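Local coordinates for protein 2-hydroxyisocaproyl-CoA dehydratase activator (Clostridium difficile, PDB 4EHT) that activates (R)-2-hydroxyisocaproyl-CoA dehydratase in L-leucine fermentation by passing it one electron from a [4Fe-4S] cluster as ATP is hydrolysed, at residues G102-V107 with F119-K124; I97-G102 with V211-V216. One frame throughout, in Å; residues are numbered along the deposited sequence. Where two conformers were deposited one is given.

Contact 1: residues G102-V107 with F119-K124; sequences GQDAKV and FLMNDK. With ADP (adenosine-5'-diphosphate), chain D.
Four backbone hydrogen bonds zip Ala105 to Asn122 and Val107 to Leu120, making an antiparallel beta-hairpin in the actin-like ATPase fold. The Val107 N to Leu120 O bond, 2.8 Å long, is nearly straight at hydrogen (170°). Lys106 and Met121 form the non-hydrogen-bonded pair between these two. On their face of the sheet Lys106 runs out almost straight and bends only at its last torsion (chi4 69°), which brings NZ onto the syn lone pair of Asp104 OD2, 2.8 Å away. Glu79 holds the same ammonium in a second salt bridge, and the two carboxylates together fix its position. At the open end of the hairpin the loop 102-104 belongs to the ATP site, where Gly102 N donates to the ADP bridging oxygen O3A. In the conformer given, Asn122 OD1 accepts from Lys124 N in an Asx turn, and its ND2 bonds to the carbonyl of Cys125, a cluster ligand. The methylenes of Lys106 serve the packing: Met121 lies alongside, pointing the same way, with SD 3.8 Å from Lys106 CE. Phe119 has CG anti to the backbone N (chi1 178°), which carries its ring across the lysine stem, CE2 3.9 Å from Lys106 CB, and on to Leu80 of helix 79-90. Val107 and Leu120 occupy the other face, against helix 182-204. Beyond the last strand pair, one water donates to both Gln103 O (2.7 Å) and Asp123 O (2.8 Å).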
ATOM      1  N   GLY A 102       6.393   6.919 -10.884  1.00 28.02           N
ATOM      2  CA  GLY A 102       6.988   6.538  -9.620  1.00 28.57           C
ATOM      3  C   GLY A 102       5.967   6.273  -8.530  1.00 28.31           C
ATOM      4  O   GLY A 102       6.223   5.483  -7.627  1.00 30.28           O
ATOM      5  N   GLN A 103       4.808   6.919  -8.612  1.00 27.63           N
ATOM      6  CA  GLN A 103       3.839   6.845  -7.523  1.00 30.21           C
ATOM      7  C   GLN A 103       2.416   6.722  -7.998  1.00 29.62           C
ATOM      8  O   GLN A 103       1.488   6.741  -7.184  1.00 30.13           O
ATOM      9  CB  GLN A 103       3.957   8.075  -6.606  1.00 33.33           C
ATOM     10  CG  GLN A 103       5.302   8.173  -5.934  1.00 36.82           C
ATOM     11  CD  GLN A 103       5.371   9.293  -4.906  1.00 50.34           C
ATOM     12  OE1 GLN A 103       4.351   9.845  -4.494  1.00 53.03           O
ATOM     13  NE2 GLN A 103       6.580   9.632  -4.494  1.00 53.59           N
ATOM     14  N   ASP A 104       2.214   6.606  -9.300  1.00 19.22           N
ATOM     15  CA  ASP A 104       0.857   6.345  -9.773  1.00 19.87           C
ATOM     16  C   ASP A 104       0.841   5.730 -11.159  1.00 22.42           C
ATOM     17  O   ASP A 104       1.868   5.671 -11.837  1.00 27.59           O
ATOM     18  CB  ASP A 104       0.032   7.636  -9.748  1.00 25.67           C
ATOM     19  CG  ASP A 104       0.610   8.708 -10.654  1.00 45.42           C
ATOM     20  OD1 ASP A 104       1.318   9.607 -10.158  1.00 59.62           O
ATOM     21  OD2 ASP A 104       0.367   8.637 -11.866  1.00 41.23           O
ATOM     22  N   ALA A 105      -0.328   5.278 -11.589  1.00 22.00           N
ATOM     23  CA  ALA A 105      -0.486   4.757 -12.940  1.00 19.37           C
ATOM     24  C   ALA A 105      -1.724   5.382 -13.524  1.00 29.26           C
ATOM     25  O   ALA A 105      -2.726   5.510 -12.829  1.00 25.55           O
ATOM     26  CB  ALA A 105      -0.602   3.182 -12.933  1.00 21.55           C
ATOM     27  N   LYS A 106      -1.647   5.773 -14.794  1.00 25.28           N
ATOM     28  CA  LYS A 106      -2.723   6.489 -15.467  1.00 26.82           C
ATOM     29  C   LYS A 106      -3.029   5.780 -16.777  1.00 25.09           C
ATOM     30  O   LYS A 106      -2.115   5.363 -17.446  1.00 25.20           O
ATOM     31  CB  LYS A 106      -2.259   7.916 -15.823  1.00 25.63           C
ATOM     32  CG  LYS A 106      -1.679   8.725 -14.686  1.00 29.25           C
ATOM     33  CD  LYS A 106      -1.481  10.197 -15.090  1.00 32.53           C
ATOM     34  CE  LYS A 106      -0.777  10.984 -13.992  1.00 45.51           C
ATOM     35  NZ  LYS A 106       0.636  10.548 -13.853  1.00 58.49           N
ATOM     36  N   VAL A 107      -4.297   5.680 -17.165  1.00 20.80           N
ATOM     37  CA  VAL A 107      -4.652   5.224 -18.506  1.00 24.09           C
ATOM     38  C   VAL A 107      -5.496   6.311 -19.190  1.00 28.44           C
ATOM     39  O   VAL A 107      -6.537   6.712 -18.681  1.00 23.07           O
ATOM     40  CB  VAL A 107      -5.434   3.915 -18.493  1.00 27.38           C
ATOM     41  CG1 VAL A 107      -5.787   3.493 -19.926  1.00 24.30           C
ATOM     42  CG2 VAL A 107      -4.621   2.822 -17.787  1.00 26.19           C
ATOM     43  N   PHE A 119     -10.401   8.539 -18.924  1.00 26.26           N
ATOM     44  CA  PHE A 119      -9.212   8.608 -18.093  1.00 23.86           C
ATOM     45  C   PHE A 119      -9.477   7.826 -16.818  1.00 28.50           C
ATOM     46  O   PHE A 119     -10.554   7.948 -16.231  1.00 31.64           O
ATOM     47  CB  PHE A 119      -8.922  10.066 -17.720  1.00 21.10           C
ATOM     48  CG  PHE A 119      -7.731  10.253 -16.801  1.00 21.48           C
ATOM     49  CD1 PHE A 119      -7.918  10.652 -15.479  1.00 23.19           C
ATOM     50  CD2 PHE A 119      -6.428  10.046 -17.258  1.00 22.84           C
ATOM     51  CE1 PHE A 119      -6.840  10.850 -14.631  1.00 29.00           C
ATOM     52  CE2 PHE A 119      -5.336  10.258 -16.413  1.00 23.58           C
ATOM     53  CZ  PHE A 119      -5.546  10.638 -15.088  1.00 25.90           C
ATOM     54  N   LEU A 120      -8.489   7.052 -16.393  1.00 27.30           N
ATOM     55  CA  LEU A 120      -8.511   6.383 -15.093  1.00 28.86           C
ATOM     56  C   LEU A 120      -7.121   6.455 -14.465  1.00 30.27           C
ATOM     57  O   LEU A 120      -6.106   6.367 -15.159  1.00 27.47           O
ATOM     58  CB  LEU A 120      -8.895   4.907 -15.258  1.00 27.89           C
ATOM     59  CG  LEU A 120     -10.356   4.566 -15.485  1.00 27.28           C
ATOM     60  CD1 LEU A 120     -10.484   3.019 -15.646  1.00 38.05           C
ATOM     61  CD2 LEU A 120     -11.260   5.059 -14.310  1.00 30.48           C
ATOM     62  N   MET A 121      -7.067   6.602 -13.151  1.00 18.92           N
ATOM     63  CA  MET A 121      -5.782   6.734 -12.478  1.00 20.48           C
ATOM     64  C   MET A 121      -5.807   6.087 -11.095  1.00 24.67           C
ATOM     65  O   MET A 121      -6.740   6.302 -10.331  1.00 25.80           O
ATOM     66  CB  MET A 121      -5.429   8.224 -12.300  1.00 25.57           C
ATOM     67  CG  MET A 121      -4.060   8.453 -11.634  1.00 29.46           C
ATOM     68  SD  MET A 121      -3.528  10.206 -11.535  1.00 33.24           S
ATOM     69  CE  MET A 121      -4.976  10.967 -10.801  1.00 43.47           C
ATOM     70  N   ASN A 122      -4.794   5.283 -10.790  0.55 23.03           N
ATOM     71  CA  ASN A 122      -4.537   4.875  -9.408  0.55 27.17           C
ATOM     72  C   ASN A 122      -3.469   5.781  -8.879  0.55 26.95           C
ATOM     73  O   ASN A 122      -2.349   5.769  -9.371  0.55 24.56           O
ATOM     74  CB  ASN A 122      -3.997   3.443  -9.269  0.55 26.69           C
ATOM     75  CG  ASN A 122      -3.272   3.230  -7.916  0.55 32.46           C
ATOM     76  OD1 ASN A 122      -3.687   3.789  -6.907  0.55 27.26           O
ATOM     77  ND2 ASN A 122      -2.183   2.449  -7.903  0.55 15.55           N
ATOM     78  N   ASP A 123      -3.801   6.560  -7.864  1.00 26.20           N
ATOM     79  CA  ASP A 123      -2.796   7.402  -7.237  1.00 22.65           C
ATOM     80  C   ASP A 123      -2.873   7.384  -5.701  1.00 25.73           C
ATOM     81  O   ASP A 123      -2.264   8.223  -5.037  1.00 33.63           O
ATOM     82  CB  ASP A 123      -2.845   8.828  -7.795  1.00 28.40           C
ATOM     83  CG  ASP A 123      -4.073   9.616  -7.350  1.00 43.00           C
ATOM     84  OD1 ASP A 123      -5.069   9.034  -6.847  1.00 34.97           O
ATOM     85  OD2 ASP A 123      -4.028  10.848  -7.542  1.00 49.73           O
ATOM     86  N   LYS A 124      -3.566   6.400  -5.140  1.00 22.49           N
ATOM     87  CA  LYS A 124      -3.649   6.291  -3.676  1.00 31.38           C
ATOM     88  C   LYS A 124      -2.862   5.124  -3.107  1.00 33.54           C
ATOM     89  O   LYS A 124      -2.642   5.054  -1.894  1.00 31.90           O
ATOM     90  CB  LYS A 124      -5.113   6.134  -3.217  1.00 36.26           C
ATOM     91  CG  LYS A 124      -6.043   7.216  -3.734  1.00 46.99           C
ATOM     92  CD  LYS A 124      -5.479   8.596  -3.465  1.00 60.00           C
ATOM     93  CE  LYS A 124      -6.395   9.681  -4.008  1.00 72.08           C
ATOM     94  NZ  LYS A 124      -5.720  11.005  -3.995  1.00 81.28           N
TER
HETATM   95  PB  ADP D 302       7.130  10.677 -12.332  1.00 29.45           P
HETATM   96  O1B ADP D 302       8.221  11.388 -11.595  1.00 31.52           O
HETATM   97  O2B ADP D 302       5.872  10.427 -11.547  1.00 26.73           O
HETATM   98  O3B ADP D 302       6.782  11.245 -13.686  1.00 26.19           O
HETATM   99  PA  ADP D 302       8.481   8.694 -13.979  1.00 28.56           P
HETATM  100  O1A ADP D 302       9.675   9.587 -14.154  1.00 30.12           O
HETATM  101  O2A ADP D 302       7.510   8.538 -15.111  1.00 25.33           O
HETATM  102  O3A ADP D 302       7.731   9.183 -12.609  1.00 27.65           O
HETATM  103  O5' ADP D 302       9.016   7.253 -13.574  1.00 30.52           O
HETATM  104  C5' ADP D 302       9.737   7.057 -12.375  1.00 28.15           C
HETATM  105  C4' ADP D 302       9.890   5.554 -12.186  1.00 28.55           C
HETATM  106  O4' ADP D 302      10.575   4.944 -13.286  1.00 31.73           O
HETATM  107  C3' ADP D 302      10.710   5.267 -10.935  1.00 33.24           C
HETATM  108  O3' ADP D 302       9.928   4.475 -10.046  1.00 31.30           O
HETATM  109  C2' ADP D 302      11.928   4.530 -11.464  1.00 40.29           C
HETATM  110  O2' ADP D 302      12.466   3.534 -10.599  1.00 41.70           O
HETATM  111  C1' ADP D 302      11.453   3.939 -12.777  1.00 37.62           C
HETATM  112  N9  ADP D 302      12.619   3.803 -13.654  1.00 36.16           N
HETATM  113  C8  ADP D 302      13.443   4.829 -13.945  1.00 35.90           C
HETATM  114  N7  ADP D 302      14.430   4.423 -14.781  1.00 36.67           N
HETATM  115  C5  ADP D 302      14.243   3.106 -15.028  1.00 34.41           C
HETATM  116  C6  ADP D 302      14.947   2.078 -15.825  1.00 34.42           C
HETATM  117  N6  ADP D 302      16.057   2.428 -16.526  1.00 31.28           N
HETATM  118  N1  ADP D 302      14.442   0.814 -15.838  1.00 37.11           N
HETATM  119  C2  ADP D 302      13.333   0.509 -15.120  1.00 39.50           C
HETATM  120  N3  ADP D 302      12.649   1.402 -14.358  1.00 32.85           N
HETATM  121  C4  ADP D 302      13.046   2.697 -14.273  1.00 35.93           C
HETATM  122  O   HOH W   1       0.446   8.553  -5.406  1.00 36.67           O

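Contact 2: residues I97-G102 with V211-V216; sequences IIDIGG and VMVGGV. With ADP (adenosine-5'-diphosphate), chain D.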
ATOM      1  N   ILE A  97      -3.064   5.355 -23.906  1.00 18.22           N
ATOM      2  CA  ILE A  97      -1.770   5.655 -23.329  1.00 17.16           C
ATOM      3  C   ILE A  97      -1.734   5.190 -21.881  1.00 24.12           C
ATOM      4  O   ILE A  97      -2.614   5.536 -21.087  1.00 24.50           O
ATOM      5  CB  ILE A  97      -1.449   7.174 -23.405  1.00 20.89           C
ATOM      6  CG1 ILE A  97      -1.240   7.590 -24.876  1.00 22.04           C
ATOM      7  CG2 ILE A  97      -0.194   7.501 -22.594  1.00 20.48           C
ATOM      8  CD1 ILE A  97      -0.944   9.099 -25.042  1.00 21.12           C
ATOM      9  N   ILE A  98      -0.699   4.428 -21.541  1.00 20.52           N
ATOM     10  CA  ILE A  98      -0.553   3.891 -20.196  1.00 22.01           C
ATOM     11  C   ILE A  98       0.705   4.512 -19.632  1.00 21.10           C
ATOM     12  O   ILE A  98       1.789   4.251 -20.118  1.00 23.24           O
ATOM     13  CB  ILE A  98      -0.364   2.340 -20.233  1.00 25.40           C
ATOM     14  CG1 ILE A  98      -1.595   1.678 -20.866  1.00 20.99           C
ATOM     15  CG2 ILE A  98      -0.097   1.818 -18.826  1.00 26.42           C
ATOM     16  CD1 ILE A  98      -1.372   0.217 -21.349  1.00 23.50           C
ATOM     17  N   ASP A  99       0.564   5.353 -18.620  1.00 20.39           N
ATOM     18  CA  ASP A  99       1.688   6.077 -18.041  1.00 19.70           C
ATOM     19  C   ASP A  99       1.907   5.502 -16.646  1.00 24.61           C
ATOM     20  O   ASP A  99       1.132   5.767 -15.739  1.00 24.94           O
ATOM     21  CB  ASP A  99       1.322   7.583 -18.001  1.00 20.63           C
ATOM     22  CG  ASP A  99       2.250   8.431 -17.122  1.00 28.86           C
ATOM     23  OD1 ASP A  99       3.321   7.958 -16.708  1.00 26.38           O
ATOM     24  OD2 ASP A  99       1.899   9.618 -16.867  1.00 27.77           O
ATOM     25  N   ILE A 100       2.951   4.704 -16.468  1.00 25.95           N
ATOM     26  CA  ILE A 100       3.254   4.170 -15.138  1.00 26.04           C
ATOM     27  C   ILE A 100       4.450   4.922 -14.590  1.00 28.98           C
ATOM     28  O   ILE A 100       5.564   4.774 -15.098  1.00 28.53           O
ATOM     29  CB  ILE A 100       3.567   2.631 -15.174  1.00 24.17           C
ATOM     30  CG1 ILE A 100       2.457   1.875 -15.894  1.00 24.61           C
ATOM     31  CG2 ILE A 100       3.726   2.095 -13.741  1.00 23.99           C
ATOM     32  CD1 ILE A 100       2.647   0.339 -15.888  1.00 29.13           C
ATOM     33  N   GLY A 101       4.221   5.751 -13.569  1.00 24.26           N
ATOM     34  CA  GLY A 101       5.291   6.538 -12.998  1.00 25.60           C
ATOM     35  C   GLY A 101       5.715   6.049 -11.624  1.00 24.46           C
ATOM     36  O   GLY A 101       5.432   4.912 -11.235  1.00 23.04           O
ATOM     37  N   GLY A 102       6.393   6.919 -10.884  1.00 28.02           N
ATOM     38  CA  GLY A 102       6.988   6.538  -9.620  1.00 28.57           C
ATOM     39  C   GLY A 102       5.967   6.273  -8.530  1.00 28.31           C
ATOM     40  O   GLY A 102       6.223   5.483  -7.627  1.00 30.28           O
ATOM     41  N   VAL A 211       0.114   2.532 -26.254  1.00 22.66           N
ATOM     42  CA  VAL A 211       1.465   2.987 -25.996  1.00 27.12           C
ATOM     43  C   VAL A 211       1.697   3.073 -24.479  1.00 28.05           C
ATOM     44  O   VAL A 211       0.847   3.572 -23.744  1.00 26.36           O
ATOM     45  CB  VAL A 211       1.690   4.388 -26.667  1.00 24.85           C
ATOM     46  CG1 VAL A 211       3.087   4.940 -26.386  1.00 21.42           C
ATOM     47  CG2 VAL A 211       1.435   4.294 -28.181  1.00 22.70           C
ATOM     48  N   MET A 212       2.847   2.595 -24.015  1.00 24.85           N
ATOM     49  CA  MET A 212       3.220   2.754 -22.612  1.00 25.13           C
ATOM     50  C   MET A 212       4.321   3.796 -22.491  1.00 29.66           C
ATOM     51  O   MET A 212       5.285   3.795 -23.267  1.00 23.04           O
ATOM     52  CB  MET A 212       3.685   1.409 -22.000  1.00 24.87           C
ATOM     53  CG  MET A 212       3.806   1.413 -20.462  1.00 37.53           C
ATOM     54  SD  MET A 212       4.206  -0.222 -19.734  1.00 38.74           S
ATOM     55  CE  MET A 212       3.266  -1.229 -20.868  1.00 15.12           C
ATOM     56  N   VAL A 213       4.168   4.686 -21.518  1.00 25.11           N
ATOM     57  CA  VAL A 213       5.157   5.720 -21.258  1.00 24.52           C
ATOM     58  C   VAL A 213       5.432   5.756 -19.771  1.00 28.12           C
ATOM     59  O   VAL A 213       4.844   4.979 -19.004  1.00 23.77           O
ATOM     60  CB  VAL A 213       4.674   7.103 -21.749  1.00 22.93           C
ATOM     61  CG1 VAL A 213       4.408   7.052 -23.252  1.00 26.89           C
ATOM     62  CG2 VAL A 213       3.428   7.562 -20.962  1.00 23.64           C
ATOM     63  N   GLY A 214       6.329   6.639 -19.350  1.00 21.99           N
ATOM     64  CA  GLY A 214       6.693   6.676 -17.945  1.00 23.44           C
ATOM     65  C   GLY A 214       7.989   5.925 -17.743  1.00 27.84           C
ATOM     66  O   GLY A 214       8.389   5.129 -18.595  1.00 27.73           O
ATOM     67  N   GLY A 215       8.665   6.202 -16.636  1.00 24.38           N
ATOM     68  CA  GLY A 215       9.952   5.594 -16.373  1.00 22.37           C
ATOM     69  C   GLY A 215       9.849   4.090 -16.192  1.00 27.06           C
ATOM     70  O   GLY A 215      10.823   3.377 -16.427  1.00 25.20           O
ATOM     71  N   VAL A 216       8.688   3.602 -15.765  1.00 22.07           N
ATOM     72  CA  VAL A 216       8.508   2.154 -15.552  1.00 23.74           C
ATOM     73  C   VAL A 216       8.384   1.417 -16.888  1.00 30.38           C
ATOM     74  O   VAL A 216       8.693   0.235 -16.963  1.00 28.56           O
ATOM     75  CB  VAL A 216       7.306   1.835 -14.653  1.00 22.69           C
ATOM     76  CG1 VAL A 216       6.936   0.325 -14.716  1.00 20.45           C
ATOM     77  CG2 VAL A 216       7.601   2.255 -13.216  1.00 22.30           C
TER
HETATM   78  PB  ADP D 302       7.130  10.677 -12.332  1.00 29.45           P
HETATM   79  O1B ADP D 302       8.221  11.388 -11.595  1.00 31.52           O
HETATM   80  O2B ADP D 302       5.872  10.427 -11.547  1.00 26.73           O
HETATM   81  O3B ADP D 302       6.782  11.245 -13.686  1.00 26.19           O
HETATM   82  PA  ADP D 302       8.481   8.694 -13.979  1.00 28.56           P
HETATM   83  O1A ADP D 302       9.675   9.587 -14.154  1.00 30.12           O
HETATM   84  O2A ADP D 302       7.510   8.538 -15.111  1.00 25.33           O
HETATM   85  O3A ADP D 302       7.731   9.183 -12.609  1.00 27.65           O
HETATM   86  O5' ADP D 302       9.016   7.253 -13.574  1.00 30.52           O
HETATM   87  C5' ADP D 302       9.737   7.057 -12.375  1.00 28.15           C
HETATM   88  C4' ADP D 302       9.890   5.554 -12.186  1.00 28.55           C
HETATM   89  O4' ADP D 302      10.575   4.944 -13.286  1.00 31.73           O
HETATM   90  C3' ADP D 302      10.710   5.267 -10.935  1.00 33.24           C
HETATM   91  O3' ADP D 302       9.928   4.475 -10.046  1.00 31.30           O
HETATM   92  C2' ADP D 302      11.928   4.530 -11.464  1.00 40.29           C
HETATM   93  O2' ADP D 302      12.466   3.534 -10.599  1.00 41.70           O
HETATM   94  C1' ADP D 302      11.453   3.939 -12.777  1.00 37.62           C
HETATM   95  N9  ADP D 302      12.619   3.803 -13.654  1.00 36.16           N
HETATM   96  C8  ADP D 302      13.443   4.829 -13.945  1.00 35.90           C
HETATM   97  N7  ADP D 302      14.430   4.423 -14.781  1.00 36.67           N
HETATM   98  C5  ADP D 302      14.243   3.106 -15.028  1.00 34.41           C
HETATM   99  C6  ADP D 302      14.947   2.078 -15.825  1.00 34.42           C
HETATM  100  N6  ADP D 302      16.057   2.428 -16.526  1.00 31.28           N
HETATM  101  N1  ADP D 302      14.442   0.814 -15.838  1.00 37.11           N
HETATM  102  C2  ADP D 302      13.333   0.509 -15.120  1.00 39.50           C
HETATM  103  N3  ADP D 302      12.649   1.402 -14.358  1.00 32.85           N
HETATM  104  C4  ADP D 302      13.046   2.697 -14.273  1.00 35.93           C
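Ile98 is bonded through both its N and its O to strand 211-213: its N donates to Val211 O and its O accepts from Val213 N, each at 2.8 Å, in parallel pairing. A third bond, Ile100 N to Val213 O, is longer at 3.2 Å and its donor is tilted 28° from the carbonyl plane. The close packing follows these bonds. Val213 CG2 lies between its own backbone N and carbonyl carbon (chi1 -60° for CG1), and from there it presses on Asp99 CB at 3.6 Å, the two side chains crossing at about a right angle. At the end of strand 97-100, Ile100 CG2 meets Val216 CB at 3.7 Å, and Ile100 CD1 passes Met212 SD obliquely. The grip slackens towards the nucleotide, where Val216 N to Ile100 O is a weak bond of 3.4 Å. Here both segments run into glycines whose backbone lies close against ADP. Gly215 N donates to the alpha-phosphate oxygen O2A at 3.0 Å, consistent with the adenosine motif of the actin-like ATPases. All touching residues are buried, and the looser end meets ADP rather than open solvent. Helix 79-90 covers the Ile97, Asp99 and Val213 face, helix 182-204 lies against Ile98 and Ile100, helix 220-230 against Ile98, Met212 and Val216, and strand 105-110 flanks strand 96-100 on its other edge.

From the N terminus, the first, five-stranded sheet, within residues 2-76, comes before either contact. Strand 96-100 then enters the second sheet, and Gly102, shared by both contacts, leads into strand 105-110. Contact 1 closes first, when the chain, after 11 residues between Val107 and Phe119, returns on strand 116-122. Contact 2 closes only after another 86 residues beyond Lys124, including the cluster ligands Cys125 and Cys164 and helix 182-204, so contact 1 is nested within its loop. They are the two outer pairings of the sheet 116-122, 105-110, 96-100, 210-213, whose middle pairing joins them. Between them Lys106 NZ makes a long, weak ion pair with Asp99 OD2, and both contacts reach ADP.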